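PDB 1Q5N: 3-carboxy-cis,cis-muconate cycloisomerase from Acinetobacter calcoaceticus, which belongs to the fumarase/aspartase-type lyase superfamily, whose members are largely helical tetrameric enzymes built round a long central helix bundle. Local coordinates for residues A[213-216]-A[217-221]; A[304-307]-A[308-311]; A[317-321]-A[322-326]; A[336-339]-A[340-344]; A[374-377]-A[378-382]. All blocks are in the same frame, centred on the assembly; numbering follows the deposited sequence.

Contact 1: residues A[213-216]-A[217-221]; sequences VVEA and YAKQL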
loop_
_atom_site.group_PDB
_atom_site.type_symbol
_atom_site.label_atom_id
_atom_site.label_comp_id
_atom_site.label_asym_id
_atom_site.label_seq_id
_atom_site.Cartn_x
_atom_site.Cartn_y
_atom_site.Cartn_z
ATOM N N VAL A 213 10.161 -35.199 -18.888
ATOM C CA VAL A 213 8.772 -35.049 -18.484
ATOM C C VAL A 213 8.252 -33.580 -18.455
ATOM O O VAL A 213 7.111 -33.325 -18.826
ATOM C CB VAL A 213 8.510 -35.674 -17.126
ATOM C CG1 VAL A 213 7.083 -35.367 -16.696
ATOM C CG2 VAL A 213 8.691 -37.188 -17.210
ATOM N N VAL A 214 9.081 -32.618 -18.053
ATOM C CA VAL A 214 8.646 -31.220 -17.981
ATOM C C VAL A 214 8.360 -30.736 -19.387
ATOM O O VAL A 214 7.364 -30.039 -19.639
ATOM C CB VAL A 214 9.734 -30.296 -17.346
ATOM C CG1 VAL A 214 9.221 -28.855 -17.229
ATOM C CG2 VAL A 214 10.069 -30.797 -15.973
ATOM N N GLU A 215 9.230 -31.110 -20.312
ATOM C CA GLU A 215 9.060 -30.704 -21.684
ATOM C C GLU A 215 7.716 -31.168 -22.261
ATOM O O GLU A 215 6.985 -30.384 -22.875
ATOM C CB GLU A 215 10.223 -31.238 -22.485
ATOM C CG GLU A 215 10.089 -31.089 -23.968
ATOM C CD GLU A 215 11.269 -31.739 -24.651
ATOM O OE1 GLU A 215 11.474 -32.969 -24.426
ATOM O OE2 GLU A 215 11.996 -31.021 -25.379
ATOM N N ALA A 216 7.375 -32.425 -22.026
ATOM C CA ALA A 216 6.127 -32.965 -22.538
ATOM C C ALA A 216 4.918 -32.461 -21.747
ATOM O O ALA A 216 3.800 -32.436 -22.252
ATOM C CB ALA A 216 6.162 -34.505 -22.514
ATOM N N TYR A 217 5.121 -32.099 -20.489
ATOM C CA TYR A 217 4.014 -31.580 -19.689
ATOM C C TYR A 217 3.674 -30.167 -20.218
ATOM O O TYR A 217 2.526 -29.834 -20.431
ATOM C CB TYR A 217 4.446 -31.560 -18.220
ATOM C CG TYR A 217 3.489 -30.909 -17.228
ATOM C CD1 TYR A 217 2.226 -31.438 -16.985
ATOM C CD2 TYR A 217 3.908 -29.815 -16.458
ATOM C CE1 TYR A 217 1.407 -30.900 -15.988
ATOM C CE2 TYR A 217 3.105 -29.270 -15.472
ATOM C CZ TYR A 217 1.862 -29.816 -15.235
ATOM O OH TYR A 217 1.102 -29.296 -14.216
ATOM N N ALA A 218 4.692 -29.357 -20.457
ATOM C CA ALA A 218 4.488 -28.016 -20.967
ATOM C C ALA A 218 3.722 -28.127 -22.281
ATOM O O ALA A 218 2.691 -27.483 -22.483
ATOM C CB ALA A 218 5.842 -27.331 -21.189
ATOM N N LYS A 219 4.224 -28.977 -23.166
ATOM C CA LYS A 219 3.613 -29.168 -24.488
ATOM C C LYS A 219 2.158 -29.582 -24.423
ATOM O O LYS A 219 1.334 -29.033 -25.133
ATOM C CB LYS A 219 4.420 -30.189 -25.249
ATOM C CG LYS A 219 4.155 -30.240 -26.712
ATOM C CD LYS A 219 5.355 -30.906 -27.387
ATOM C CE LYS A 219 6.635 -30.066 -27.129
ATOM N NZ LYS A 219 7.888 -30.765 -27.586
ATOM N N GLN A 220 1.823 -30.528 -23.558
ATOM C CA GLN A 220 0.432 -30.966 -23.414
ATOM C C GLN A 220 -0.515 -29.827 -23.064
ATOM O O GLN A 220 -1.690 -29.866 -23.394
ATOM C CB GLN A 220 0.272 -31.992 -22.281
ATOM C CG GLN A 220 0.718 -33.404 -22.552
ATOM C CD GLN A 220 0.128 -33.971 -23.823
ATOM O OE1 GLN A 220 0.871 -34.392 -24.715
ATOM N NE2 GLN A 220 -1.202 -33.963 -23.929
ATOM N N LEU A 221 -0.013 -28.846 -22.325
ATOM C CA LEU A 221 -0.844 -27.746 -21.879
ATOM C C LEU A 221 -0.652 -26.534 -22.757
ATOM O O LEU A 221 -1.318 -25.533 -22.590
ATOM C CB LEU A 221 -0.485 -27.395 -20.428
ATOM C CG LEU A 221 -0.783 -28.427 -19.357
ATOM C CD1 LEU A 221 -0.038 -28.050 -18.103
ATOM C CD2 LEU A 221 -2.291 -28.504 -19.105
#
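Gln-220 sets CG beside its backbone N (chi1 -77°), which brings Gln-220 CG to 3.2 Å from Ala-216 O, one helical turn back; the bend at chi2 then directs the amide toward Gln-43. Lys-219 takes another course: its CG stands opposite the backbone N, and a fold at chi3 (-61°) sends the chain back toward Glu-215. Lys-219 NZ ends 4.2 Å from Glu-215 CG, while Glu-215 OE2 is 4.7 Å from Lys-219 NZ. The opposite charges are therefore neighbours whose charged atoms do not meet, and any attraction between them is probably diffuse and softened by solvent, since both residues are exposed. The backbone beneath is the i to i+4 bonding of an alpha helix, helix 210-221, within the lyase-family part of the chain. Its straightest member runs from Ala-218 N to Val-214 O (2.9 Å, N-H...O angle 168°). Tyr-217 N reaches Val-213 O at 2.9 Å, and Tyr-217 CB sits 3.3 Å from that same oxygen. From there the phenol leads away from the 213-216 turn. Leu-221 CD1 lies 3.8 Å above one face of the Tyr-217 ring, displaced from the ring centre toward its edge atoms, and the hydroxyl is hydrogen-bonded to Thr-116. Toward helix 23-43, Ala-216 packs on Ala-40 and Gln-220 OE1 bonds to Gln-43 NE2.

Contact 2: residues A[304-307]-A[308-311]; sequences ALMS and SIYQ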
loop_
_atom_site.group_PDB
_atom_site.type_symbol
_atom_site.label_atom_id
_atom_site.label_comp_id
_atom_site.label_asym_id
_atom_site.label_seq_id
_atom_site.Cartn_x
_atom_site.Cartn_y
_atom_site.Cartn_z
ATOM N N ALA A 304 -3.641 -0.712 -3.887
ATOM C CA ALA A 304 -3.434 -1.354 -2.574
ATOM C C ALA A 304 -3.075 -2.826 -2.785
ATOM O O ALA A 304 -2.174 -3.311 -2.155
ATOM C CB ALA A 304 -4.699 -1.246 -1.687
ATOM N N LEU A 305 -3.783 -3.534 -3.673
ATOM C CA LEU A 305 -3.464 -4.938 -3.930
ATOM C C LEU A 305 -2.029 -5.095 -4.524
ATOM O O LEU A 305 -1.370 -6.153 -4.301
ATOM C CB LEU A 305 -4.494 -5.561 -4.869
ATOM C CG LEU A 305 -5.885 -5.636 -4.228
ATOM C CD1 LEU A 305 -6.893 -5.949 -5.317
ATOM C CD2 LEU A 305 -5.939 -6.714 -3.127
ATOM N N MET A 306 -1.550 -4.061 -5.238
ATOM C CA MET A 306 -0.214 -4.099 -5.815
ATOM C C MET A 306 0.817 -4.170 -4.677
ATOM O O MET A 306 1.828 -4.884 -4.808
ATOM C CB MET A 306 0.101 -2.839 -6.648
ATOM C CG MET A 306 -0.450 -2.796 -8.071
ATOM S SD MET A 306 0.075 -4.219 -9.072
ATOM C CE MET A 306 -1.411 -4.822 -9.260
ATOM N N SER A 307 0.580 -3.413 -3.595
ATOM C CA SER A 307 1.499 -3.426 -2.464
ATOM C C SER A 307 1.634 -4.887 -1.988
ATOM O O SER A 307 2.727 -5.406 -1.789
ATOM C CB SER A 307 0.972 -2.528 -1.343
ATOM O OG SER A 307 1.296 -3.040 -0.063
ATOM N N SER A 308 0.504 -5.561 -1.871
ATOM C CA SER A 308 0.492 -6.933 -1.446
ATOM C C SER A 308 1.247 -7.965 -2.355
ATOM O O SER A 308 2.035 -8.805 -1.860
ATOM C CB SER A 308 -0.957 -7.380 -1.287
ATOM O OG SER A 308 -0.983 -8.718 -0.889
ATOM N N ILE A 309 1.004 -7.880 -3.663
ATOM C CA ILE A 309 1.568 -8.784 -4.615
ATOM C C ILE A 309 3.096 -8.560 -4.630
ATOM O O ILE A 309 3.854 -9.541 -4.693
ATOM C CB ILE A 309 0.793 -8.607 -5.980
ATOM C CG1 ILE A 309 0.461 -9.974 -6.566
ATOM C CG2 ILE A 309 1.540 -7.828 -6.935
ATOM C CD1 ILE A 309 1.632 -10.814 -6.630
ATOM N N TYR A 310 3.554 -7.301 -4.527
ATOM C CA TYR A 310 4.986 -7.022 -4.441
ATOM C C TYR A 310 5.615 -7.534 -3.126
ATOM O O TYR A 310 6.732 -8.044 -3.167
ATOM C CB TYR A 310 5.262 -5.531 -4.594
ATOM C CG TYR A 310 5.409 -5.117 -6.055
ATOM C CD1 TYR A 310 6.626 -5.289 -6.743
ATOM C CD2 TYR A 310 4.299 -4.609 -6.771
ATOM C CE1 TYR A 310 6.732 -4.976 -8.094
ATOM C CE2 TYR A 310 4.402 -4.299 -8.128
ATOM C CZ TYR A 310 5.603 -4.477 -8.777
ATOM O OH TYR A 310 5.666 -4.146 -10.095
ATOM N N GLN A 311 4.941 -7.393 -1.971
ATOM C CA GLN A 311 5.506 -7.956 -0.734
ATOM C C GLN A 311 5.621 -9.501 -0.916
ATOM O O GLN A 311 6.527 -10.110 -0.394
ATOM C CB GLN A 311 4.608 -7.792 0.494
ATOM C CG GLN A 311 4.398 -6.463 1.114
ATOM C CD GLN A 311 3.315 -6.608 2.227
ATOM O OE1 GLN A 311 3.550 -7.341 3.202
ATOM N NE2 GLN A 311 2.135 -5.949 2.060
#
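Tyr-310 N donates to Met-306 O over 3.0 Å with a nearly straight N-H...O angle of 168°. Ile-309 N likewise reaches Leu-305 O at 3.0 Å, and Gln-311 N bonds to Ser-307 O. Met-306 O has a second neighbour: Tyr-310 CD2 approaches to 3.2 Å, which places the oxygen at the ring edge, in the ring plane. Gln-311 extends beyond CG and brings NE2 to 3.7 Å from Ser-307 OG, a mere approach; the hydrogen-bond partners of both groups lie on other chains. Gln-311 NE2 and Ser-308 OG both bond to Asn-300 of the second subunit, Ser-307 OG meets Ser-307 OG of the fourth, and Tyr-310 OH meets Ser-242 O of the third. The apolar side is looser. There Met-306 SD lies 4.4 Å from Ile-309 CG2, and the same sulfur is 4.4 Å from Tyr-310 CE2, so the thioether borders both side chains. Met-306 and Ile-309 also pack on Ala-241 of helix 235-261. A buried turn of helix touching three other copies of its own chain belongs to the tetramer core, the central multi-helix bundle characteristic of this superfamily.

Contact 3: residues A[317-321]-A[322-326]; sequences HERSL and GAWHA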
loop_
_atom_site.group_PDB
_atom_site.type_symbol
_atom_site.label_atom_id
_atom_site.label_comp_id
_atom_site.label_asym_id
_atom_site.label_seq_id
_atom_site.Cartn_x
_atom_site.Cartn_y
_atom_site.Cartn_z
ATOM N N HIS A 317 13.313 -19.698 0.998
ATOM C CA HIS A 317 13.897 -20.866 0.363
ATOM C C HIS A 317 13.120 -21.525 -0.749
ATOM O O HIS A 317 12.868 -20.892 -1.750
ATOM C CB HIS A 317 14.220 -21.925 1.435
ATOM C CG HIS A 317 15.284 -21.498 2.401
ATOM N ND1 HIS A 317 16.537 -21.070 1.984
ATOM C CD2 HIS A 317 15.307 -21.466 3.764
ATOM C CE1 HIS A 317 17.285 -20.793 3.054
ATOM N NE2 HIS A 317 16.564 -21.025 4.142
ATOM N N GLU A 318 12.721 -22.785 -0.549
ATOM C CA GLU A 318 12.045 -23.533 -1.579
ATOM C C GLU A 318 10.523 -23.526 -1.525
ATOM O O GLU A 318 9.878 -24.101 -2.388
ATOM C CB GLU A 318 12.569 -24.995 -1.595
ATOM C CG GLU A 318 14.007 -25.149 -2.154
ATOM C CD GLU A 318 15.070 -24.320 -1.367
ATOM O OE1 GLU A 318 15.308 -24.629 -0.163
ATOM O OE2 GLU A 318 15.651 -23.360 -1.963
ATOM N N ARG A 319 9.942 -22.918 -0.503
ATOM C CA ARG A 319 8.484 -22.814 -0.428
ATOM C C ARG A 319 8.256 -21.926 0.780
ATOM O O ARG A 319 8.708 -22.243 1.900
ATOM C CB ARG A 319 7.790 -24.166 -0.281
ATOM C CG ARG A 319 6.245 -24.025 -0.248
ATOM C CD ARG A 319 5.538 -25.291 -0.816
ATOM N NE ARG A 319 6.125 -25.560 -2.132
ATOM C CZ ARG A 319 6.899 -26.613 -2.448
ATOM N NH1 ARG A 319 7.190 -27.575 -1.565
ATOM N NH2 ARG A 319 7.477 -26.643 -3.639
ATOM N N SER A 320 7.592 -20.800 0.520
ATOM C CA SER A 320 7.382 -19.807 1.523
ATOM C C SER A 320 6.234 -20.042 2.479
ATOM O O SER A 320 5.323 -20.791 2.212
ATOM C CB SER A 320 7.203 -18.421 0.888
ATOM O OG SER A 320 5.950 -18.359 0.278
ATOM N N LEU A 321 6.315 -19.317 3.582
ATOM C CA LEU A 321 5.350 -19.336 4.657
ATOM C C LEU A 321 4.645 -17.989 4.673
ATOM O O LEU A 321 5.168 -17.047 5.246
ATOM C CB LEU A 321 6.140 -19.484 5.941
ATOM C CG LEU A 321 5.572 -20.375 6.982
ATOM C CD1 LEU A 321 5.064 -21.651 6.327
ATOM C CD2 LEU A 321 6.685 -20.645 7.954
ATOM N N GLY A 322 3.475 -17.874 4.071
ATOM C CA GLY A 322 2.782 -16.590 4.101
ATOM C C GLY A 322 2.691 -15.834 2.770
ATOM O O GLY A 322 1.599 -15.599 2.272
ATOM N N ALA A 323 3.834 -15.487 2.184
ATOM C CA ALA A 323 3.856 -14.754 0.913
ATOM C C ALA A 323 3.130 -15.485 -0.202
ATOM O O ALA A 323 2.414 -14.874 -0.977
ATOM C CB ALA A 323 5.292 -14.478 0.458
ATOM N N TRP A 324 3.341 -16.786 -0.314
ATOM C CA TRP A 324 2.698 -17.559 -1.380
ATOM C C TRP A 324 1.188 -17.671 -1.147
ATOM O O TRP A 324 0.386 -17.513 -2.080
ATOM C CB TRP A 324 3.377 -18.943 -1.470
ATOM C CG TRP A 324 2.730 -19.899 -2.451
ATOM C CD1 TRP A 324 2.331 -19.628 -3.738
ATOM C CD2 TRP A 324 2.464 -21.287 -2.235
ATOM N NE1 TRP A 324 1.844 -20.762 -4.326
ATOM C CE2 TRP A 324 1.912 -21.794 -3.422
ATOM C CE3 TRP A 324 2.637 -22.147 -1.148
ATOM C CZ2 TRP A 324 1.533 -23.127 -3.557
ATOM C CZ3 TRP A 324 2.261 -23.483 -1.278
ATOM C CH2 TRP A 324 1.715 -23.957 -2.473
ATOM N N HIS A 325 0.798 -17.939 0.095
ATOM C CA HIS A 325 -0.627 -18.011 0.448
ATOM C C HIS A 325 -1.364 -16.676 0.077
ATOM O O HIS A 325 -2.490 -16.701 -0.427
ATOM C CB HIS A 325 -0.770 -18.273 1.974
ATOM C CG HIS A 325 -0.511 -19.700 2.368
ATOM N ND1 HIS A 325 0.694 -20.332 2.140
ATOM C CD2 HIS A 325 -1.344 -20.656 2.844
ATOM C CE1 HIS A 325 0.594 -21.616 2.439
ATOM N NE2 HIS A 325 -0.635 -21.835 2.868
ATOM N N ALA A 326 -0.720 -15.530 0.314
ATOM C CA ALA A 326 -1.354 -14.226 0.059
ATOM C C ALA A 326 -1.681 -14.028 -1.417
ATOM O O ALA A 326 -2.666 -13.395 -1.746
ATOM C CB ALA A 326 -0.469 -13.091 0.558
#
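Ser-320 OG and Trp-324 make the close part of this contact: Trp-324 N donates to Ser-320 OG over 3.1 Å, though bent (N-H...O angle 137°), and Trp-324 CB lies 3.2 Å from the same oxygen. The hydroxyl is held between the backbone N and carbonyl carbon of Ser-320, where it faces the first turn of the helix. A weak bond to Gln-315 OE1 also touches this oxygen. Gly-322, the N-cap residue, turns the chain into that helix with a positive phi of 111°, a conformation suited to glycine, and Gly-322 O then accepts Ala-326 N at 3.0 Å. Elsewhere the fit is looser. Arg-319 and Trp-324 run side by side in the same direction, Arg-319 CD approaching Trp-324 CZ3 to 3.8 Å, with guanidinium and indole planes 60° apart. The touch is made by the aliphatic CD of Arg-319, which meets the ring obliquely. Ala-323, the partly exposed member, brings its CB no closer than 3.9 Å to Ser-320 OG. The guanidinium itself is fixed farther off, NE to Gln-111 and NH1 to Ala-199 O, while Glu-318 forms salt bridges with Lys-169 and Arg-172 of the third subunit. The whole junction leads from the loop after helix 290-311 into helix 323-351, with Trp-324 laid against Leu-114 and Asp-115 of helix 110-146 and edge-to-face with Trp-328.

Contact 4: residues A[336-339]-A[340-344]; sequences QLTA and GALER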
loop_
_atom_site.group_PDB
_atom_site.type_symbol
_atom_site.label_atom_id
_atom_site.label_comp_id
_atom_site.label_asym_id
_atom_site.label_seq_id
_atom_site.Cartn_x
_atom_site.Cartn_y
_atom_site.Cartn_z
ATOM N N GLN A 336 -10.143 -9.572 -11.527
ATOM C CA GLN A 336 -11.565 -9.297 -11.461
ATOM C C GLN A 336 -11.936 -7.815 -11.453
ATOM O O GLN A 336 -12.924 -7.438 -12.097
ATOM C CB GLN A 336 -12.171 -9.987 -10.248
ATOM C CG GLN A 336 -12.508 -11.425 -10.522
ATOM C CD GLN A 336 -12.935 -12.129 -9.250
ATOM O OE1 GLN A 336 -12.094 -12.515 -8.448
ATOM N NE2 GLN A 336 -14.230 -12.259 -9.041
ATOM N N LEU A 337 -11.160 -6.975 -10.750
ATOM C CA LEU A 337 -11.422 -5.533 -10.705
ATOM C C LEU A 337 -11.058 -4.879 -12.035
ATOM O O LEU A 337 -11.754 -3.939 -12.483
ATOM C CB LEU A 337 -10.647 -4.846 -9.558
ATOM C CG LEU A 337 -11.187 -5.195 -8.167
ATOM C CD1 LEU A 337 -10.199 -4.910 -7.086
ATOM C CD2 LEU A 337 -12.456 -4.411 -7.933
ATOM N N THR A 338 -9.983 -5.361 -12.666
ATOM C CA THR A 338 -9.542 -4.797 -13.933
ATOM C C THR A 338 -10.558 -5.104 -15.058
ATOM O O THR A 338 -10.929 -4.210 -15.846
ATOM C CB THR A 338 -8.154 -5.360 -14.341
ATOM O OG1 THR A 338 -7.191 -5.037 -13.343
ATOM C CG2 THR A 338 -7.703 -4.780 -15.705
ATOM N N ALA A 339 -11.000 -6.365 -15.135
ATOM C CA ALA A 339 -11.966 -6.784 -16.159
ATOM C C ALA A 339 -13.284 -6.041 -15.861
ATOM O O ALA A 339 -13.959 -5.565 -16.779
ATOM C CB ALA A 339 -12.166 -8.339 -16.113
ATOM N N GLY A 340 -13.646 -5.923 -14.574
ATOM C CA GLY A 340 -14.855 -5.160 -14.237
ATOM C C GLY A 340 -14.732 -3.680 -14.645
ATOM O O GLY A 340 -15.637 -3.081 -15.238
ATOM N N ALA A 341 -13.584 -3.077 -14.381
ATOM C CA ALA A 341 -13.418 -1.663 -14.722
ATOM C C ALA A 341 -13.415 -1.474 -16.248
ATOM O O ALA A 341 -13.932 -0.486 -16.751
ATOM C CB ALA A 341 -12.075 -1.082 -14.085
ATOM N N LEU A 342 -12.816 -2.413 -16.969
ATOM C CA LEU A 342 -12.777 -2.358 -18.437
ATOM C C LEU A 342 -14.180 -2.508 -18.992
ATOM O O LEU A 342 -14.566 -1.798 -19.918
ATOM C CB LEU A 342 -11.911 -3.489 -18.991
ATOM C CG LEU A 342 -10.450 -3.195 -18.892
ATOM C CD1 LEU A 342 -9.660 -4.436 -19.215
ATOM C CD2 LEU A 342 -10.164 -2.063 -19.867
ATOM N N GLU A 343 -14.949 -3.430 -18.429
ATOM C CA GLU A 343 -16.285 -3.600 -18.945
ATOM C C GLU A 343 -17.142 -2.310 -18.803
ATOM O O GLU A 343 -17.847 -1.944 -19.737
ATOM C CB GLU A 343 -16.978 -4.787 -18.261
ATOM C CG GLU A 343 -18.478 -4.785 -18.427
ATOM C CD GLU A 343 -19.078 -6.101 -18.016
ATOM O OE1 GLU A 343 -19.127 -7.017 -18.881
ATOM O OE2 GLU A 343 -19.470 -6.232 -16.825
ATOM N N ARG A 344 -17.116 -1.642 -17.643
ATOM C CA ARG A 344 -17.882 -0.413 -17.489
ATOM C C ARG A 344 -17.311 0.725 -18.374
ATOM O O ARG A 344 -18.060 1.496 -18.978
ATOM C CB ARG A 344 -17.930 -0.047 -16.024
ATOM C CG ARG A 344 -18.987 -0.888 -15.391
ATOM C CD ARG A 344 -18.733 -1.074 -13.980
ATOM N NE ARG A 344 -19.450 -2.250 -13.504
ATOM C CZ ARG A 344 -18.886 -3.455 -13.331
ATOM N NH1 ARG A 344 -17.598 -3.656 -13.584
ATOM N NH2 ARG A 344 -19.627 -4.470 -12.904
#
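The Arg-344 guanidinium has Gly-340 CA at its edge, in the plane of the group, and Gly-340 in turn reaches across the contact through its N, which bonds to Gln-336 O at 3.0 Å as ordinary helix bonding. Gly-340 O accepts Arg-344 NH1 at 2.6 Å, but the N-H...O angle of 124° makes this a weak bond to the oxygen that also accepts Arg-344 N. Lacking a side chain, Gly-340 leaves the guanidinium able to lie close against the helix backbone. Farther along, Thr-338 and Leu-342 run side by side in the same direction, and Thr-338 CG2 lies 4.0 Å from Leu-342 CD1. With Leu-342 CG beside its backbone N (chi1 -79°), the branch passes over the preceding turn, bringing Leu-342 CG to 3.2 Å from Thr-338 O. That oxygen also takes Leu-342 N at 2.8 Å. Thr-338 OG1, turned the other way, bonds to Ile-334 O in its own helix and to Thr-248 OG1 on helix 235-261. Ala-339 O is gripped twice, by Glu-343 N at 2.9 Å and by Gln-132 NE2 of helix 110-146, so this turn of helix 323-351 is tied by polar bonds to two neighbours as well as packed on them. Arg-344 NH2 reaches Ser-10 O and Tyr-13 O. With Gly-340 O added, three backbone carbonyls gather round one guanidinium, and their dipoles, with the Glu-343 carboxylate nearby though not in contact, probably stabilise its positive charge.

Contact 5: residues A[374-377]-A[378-382]; sequences AVMM and ALAPH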
loop_
_atom_site.group_PDB
_atom_site.type_symbol
_atom_site.label_atom_id
_atom_site.label_comp_id
_atom_site.label_asym_id
_atom_site.label_seq_id
_atom_site.Cartn_x
_atom_site.Cartn_y
_atom_site.Cartn_z
ATOM N N ALA A 374 -3.855 34.173 -27.456
ATOM C CA ALA A 374 -4.079 34.066 -28.885
ATOM C C ALA A 374 -4.048 35.523 -29.476
ATOM O O ALA A 374 -3.402 35.766 -30.509
ATOM C CB ALA A 374 -5.459 33.396 -29.162
ATOM N N VAL A 375 -4.715 36.483 -28.821
ATOM C CA VAL A 375 -4.717 37.875 -29.311
ATOM C C VAL A 375 -3.296 38.457 -29.330
ATOM O O VAL A 375 -2.895 39.188 -30.237
ATOM C CB VAL A 375 -5.604 38.798 -28.428
ATOM C CG1 VAL A 375 -5.517 40.238 -28.933
ATOM C CG2 VAL A 375 -7.052 38.304 -28.444
ATOM N N MET A 376 -2.537 38.117 -28.307
ATOM C CA MET A 376 -1.185 38.576 -28.201
ATOM C C MET A 376 -0.274 38.024 -29.334
ATOM O O MET A 376 0.584 38.751 -29.842
ATOM C CB MET A 376 -0.685 38.181 -26.829
ATOM C CG MET A 376 0.424 39.030 -26.333
ATOM S SD MET A 376 1.668 37.890 -25.838
ATOM C CE MET A 376 2.529 37.663 -27.482
ATOM N N MET A 377 -0.464 36.750 -29.716
ATOM C CA MET A 377 0.314 36.126 -30.819
ATOM C C MET A 377 -0.035 36.774 -32.173
ATOM O O MET A 377 0.842 36.964 -33.007
ATOM C CB MET A 377 0.023 34.622 -30.935
ATOM C CG MET A 377 0.471 33.791 -29.764
ATOM S SD MET A 377 2.247 33.734 -29.617
ATOM C CE MET A 377 2.498 34.629 -28.094
ATOM N N ALA A 378 -1.315 37.076 -32.394
ATOM C CA ALA A 378 -1.754 37.721 -33.634
ATOM C C ALA A 378 -1.172 39.124 -33.762
ATOM O O ALA A 378 -0.908 39.571 -34.873
ATOM C CB ALA A 378 -3.269 37.804 -33.678
ATOM N N LEU A 379 -0.972 39.810 -32.629
ATOM C CA LEU A 379 -0.430 41.171 -32.613
ATOM C C LEU A 379 1.081 41.276 -32.639
ATOM O O LEU A 379 1.604 42.281 -33.108
ATOM C CB LEU A 379 -0.903 41.943 -31.377
ATOM C CG LEU A 379 -2.209 42.727 -31.444
ATOM C CD1 LEU A 379 -2.043 44.034 -32.204
ATOM C CD2 LEU A 379 -3.232 41.875 -32.144
ATOM N N ALA A 380 1.768 40.261 -32.108
ATOM C CA ALA A 380 3.238 40.245 -32.002
ATOM C C ALA A 380 3.984 40.691 -33.264
ATOM O O ALA A 380 4.890 41.527 -33.182
ATOM C CB ALA A 380 3.728 38.859 -31.571
ATOM N N PRO A 381 3.614 40.142 -34.442
ATOM C CA PRO A 381 4.252 40.488 -35.721
ATOM C C PRO A 381 4.156 41.993 -36.076
ATOM O O PRO A 381 5.148 42.629 -36.436
ATOM C CB PRO A 381 3.497 39.613 -36.730
ATOM C CG PRO A 381 3.053 38.439 -35.910
ATOM C CD PRO A 381 2.589 39.101 -34.646
ATOM N N HIS A 382 2.965 42.560 -35.974
ATOM C CA HIS A 382 2.791 43.958 -36.304
ATOM C C HIS A 382 3.178 44.877 -35.142
ATOM O O HIS A 382 3.093 46.094 -35.275
ATOM C CB HIS A 382 1.325 44.219 -36.669
ATOM C CG HIS A 382 0.721 43.176 -37.563
ATOM N ND1 HIS A 382 0.936 43.141 -38.921
ATOM C CD2 HIS A 382 -0.090 42.126 -37.283
ATOM C CE1 HIS A 382 0.282 42.114 -39.446
ATOM N NE2 HIS A 382 -0.345 41.486 -38.473
#
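Val-375 and Leu-379 lie one turn apart on the same flank, touching at Val-375 CG1 and Leu-379 CD2 (4.3 Å). The leucine is folded back: with chi1 at -89° and chi2 at -77°, Leu-379 CD2 comes within 3.3 Å of Val-375 O, so a methyl comes up against the carbonyl oxygen that also accepts Leu-379 N. Round the helix from this pair, Met-376 curls so that its terminal methyl, CE, approaches Ala-380 CB at 4.4 Å, a light contact between methyl groups. Both Met-376 and Leu-379 press on Ala-388 of helix 385-402, and Val-375 adds Val-392 of that helix. Met-377 leaves the backbone away from 378-382, is bent at chi2 and chi3, and packs on Trp-106 of the third subunit. The backbone under these side chains is helical but changes character toward its end. Ala-378 N bonds to Ala-374 O at 3.1 Å, with an N-H...O angle of 161°. Met-376 O receives Ala-380 N at 3.0 Å and, weakly, Leu-379 N at 3.4 Å, an acceptor shared between i+4 and i+3 donors. Pro-381 then meets Met-377 O with CD, at 3.2 Å, where an N-H would otherwise stand. A proline nitrogen has no proton to give, consistent with the kink in helix 372-383 where the N of Pro-381 and of His-382 lack a bond to the preceding turn.

Contacts 2 and 4 touch directly: Leu-305 CD1 meets Leu-337 CD1 at 3.9 Å, which joins helices 290-311 and 323-351 near the middle of the chain. Contact 3 is the start of the second of these helices, its nearest atoms about 5 Å from contact 2, and both reach the second and third subunits. Contacts 3 and 4 share helix 323-351, with centres 29 Å apart. Contact 1 stands to one side, its nearest atoms about 12 Å from contact 3, and no other chain touches its two segments. Contact 5 is remote from these four, across the chain's centre from contacts 1 and 3, its centre 71 Å from that of contact 1 and 48 Å from that of contact 4; the subunit is elongated.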